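Intimin (Escherichia coli, PDB 6TPL) is a bacterial adhesin whose passenger region, built largely from immunoglobulin-like domains, probably extends from the cell surface to make contact with host cells. Local coordinates at residues K157-T160 against N161-K165. Residues are numbered along the deposited sequence; the frame is centred on the assembly and turned at random.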
loop_
_atom_site.group_PDB
_atom_site.type_symbol
_atom_site.label_atom_id
_atom_site.label_comp_id
_atom_site.label_asym_id
_atom_site.label_seq_id
_atom_site.Cartn_x
_atom_site.Cartn_y
_atom_site.Cartn_z
ATOM N N LYS A 157 -12.007 16.867 -5.447
ATOM C CA LYS A 157 -13.203 16.309 -4.833
ATOM C C LYS A 157 -13.494 14.945 -5.443
ATOM O O LYS A 157 -13.403 14.770 -6.660
ATOM C CB LYS A 157 -14.395 17.246 -5.026
ATOM C CG LYS A 157 -14.290 18.566 -4.270
ATOM C CD LYS A 157 -15.483 19.476 -4.552
ATOM C CE LYS A 157 -15.356 20.795 -3.795
ATOM N NZ LYS A 157 -16.493 21.722 -4.058
ATOM N N THR A 158 -13.829 13.974 -4.593
ATOM C CA THR A 158 -14.092 12.625 -5.078
ATOM C C THR A 158 -15.300 12.610 -6.015
ATOM O O THR A 158 -16.240 13.402 -5.876
ATOM C CB THR A 158 -14.333 11.668 -3.905
ATOM O OG1 THR A 158 -15.393 12.165 -3.069
ATOM C CG2 THR A 158 -13.078 11.523 -3.059
ATOM N N ASP A 159 -15.264 11.694 -6.986
ATOM C CA ASP A 159 -16.363 11.515 -7.923
ATOM C C ASP A 159 -17.378 10.535 -7.335
ATOM O O ASP A 159 -17.270 10.107 -6.184
ATOM C CB ASP A 159 -15.843 11.057 -9.289
ATOM C CG ASP A 159 -15.163 9.695 -9.245
ATOM O OD1 ASP A 159 -14.392 9.388 -10.180
ATOM O OD2 ASP A 159 -15.410 8.917 -8.302
ATOM N N THR A 160 -18.379 10.163 -8.135
ATOM C CA THR A 160 -19.478 9.374 -7.593
ATOM C C THR A 160 -19.034 7.984 -7.163
ATOM O O THR A 160 -19.781 7.301 -6.454
ATOM C CB THR A 160 -20.610 9.235 -8.614
ATOM O OG1 THR A 160 -20.106 8.635 -9.818
ATOM C CG2 THR A 160 -21.229 10.583 -8.941
ATOM N N ASN A 161 -17.857 7.540 -7.594
ATOM C CA ASN A 161 -17.320 6.243 -7.210
ATOM C C ASN A 161 -16.300 6.358 -6.088
ATOM O O ASN A 161 -15.669 5.359 -5.728
ATOM C CB ASN A 161 -16.704 5.560 -8.428
ATOM C CG ASN A 161 -17.736 5.242 -9.495
ATOM O OD1 ASN A 161 -18.755 4.608 -9.219
ATOM N ND2 ASN A 161 -17.488 5.703 -10.716
ATOM N N GLY A 162 -16.134 7.551 -5.524
ATOM C CA GLY A 162 -15.265 7.750 -4.390
ATOM C C GLY A 162 -13.835 8.087 -4.725
ATOM O O GLY A 162 -13.007 8.158 -3.811
ATOM N N TYR A 163 -13.519 8.314 -5.993
ATOM C CA TYR A 163 -12.138 8.474 -6.418
ATOM C C TYR A 163 -11.778 9.934 -6.651
ATOM O O TYR A 163 -12.569 10.704 -7.203
ATOM C CB TYR A 163 -11.865 7.692 -7.704
ATOM C CG TYR A 163 -11.957 6.198 -7.554
ATOM C CD1 TYR A 163 -13.021 5.494 -8.095
ATOM C CD2 TYR A 163 -10.982 5.492 -6.874
ATOM C CE1 TYR A 163 -13.109 4.125 -7.963
ATOM C CE2 TYR A 163 -11.059 4.127 -6.732
ATOM C CZ TYR A 163 -12.125 3.444 -7.279
ATOM O OH TYR A 163 -12.205 2.081 -7.143
ATOM N N ALA A 164 -10.562 10.292 -6.236
ATOM C CA ALA A 164 -9.927 11.562 -6.550
ATOM C C ALA A 164 -8.549 11.244 -7.107
ATOM O O ALA A 164 -7.865 10.352 -6.596
ATOM C CB ALA A 164 -9.803 12.458 -5.316
ATOM N N LYS A 165 -8.140 11.952 -8.155
ATOM C CA LYS A 165 -6.841 11.697 -8.757
ATOM C C LYS A 165 -6.101 12.995 -9.030
ATOM O O LYS A 165 -6.702 14.031 -9.322
ATOM C CB LYS A 165 -6.961 10.894 -10.067
ATOM C CG LYS A 165 -7.652 11.613 -11.224
ATOM C CD LYS A 165 -7.558 10.774 -12.495
ATOM C CE LYS A 165 -8.061 11.517 -13.717
ATOM N NZ LYS A 165 -7.887 10.710 -14.959
HETATM O O HOH W 1 -12.698 13.084 -8.601
HETATM O O HOH W 2 -14.582 6.845 -11.260
HETATM O O HOH W 3 -11.658 10.643 -9.953
HETATM O O HOH W 4 -21.086 5.904 -10.043
#
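Asp159 and Gly162 close a type I beta turn with a G1 beta bulge that carries the chain from strand 155-157 of one sheet to strand 163-169 of the other in a bacterial Ig-like domain, a good example of a turn held by both backbone and side chain. Two backbone bonds define the loop. Gly162 N donates to Asp159 O over 2.9 Å, while Asp159 N donates to Tyr163 O, also 2.9 Å, so that Gly162 and Tyr163 both pair with Asp159, as the bulge requires. With a positive phi, Gly162 adopts a backbone shape in which a CB would press on the carbonyl oxygen of Asn161.

The side-chain layer depends on the Asp159 carboxylate. Its CG lies between the backbone N and the carbonyl carbon (chi1 63°), which folds the group back over the turn. There OD2 takes Asn161 N at 2.9 Å and Tyr163 N at 3.0 Å, from opposite faces of the carboxylate plane; the second bond is the straighter, 164° at the hydrogen. Two donors on one oxygen would be expected to favour the ionised acid. The Tyr163 ring stands almost perpendicular to the carboxylate, 85° between planes.

Apolar contact lies on the buried side, where Thr158 CG2 meets Ala164 CB, both side chains also touching Val142 of strand 141-146. The Thr158 hydroxyl turns to Val137 O and Gln140 N.

Water bridges the polar groups on the solvent side. One molecule links Asp159 OD1 to Asn161 ND2, and another joins the side chains of Thr160 and Asn161, donating to Asn161 OD1 and lying 2.9 Å from Thr160 OG1.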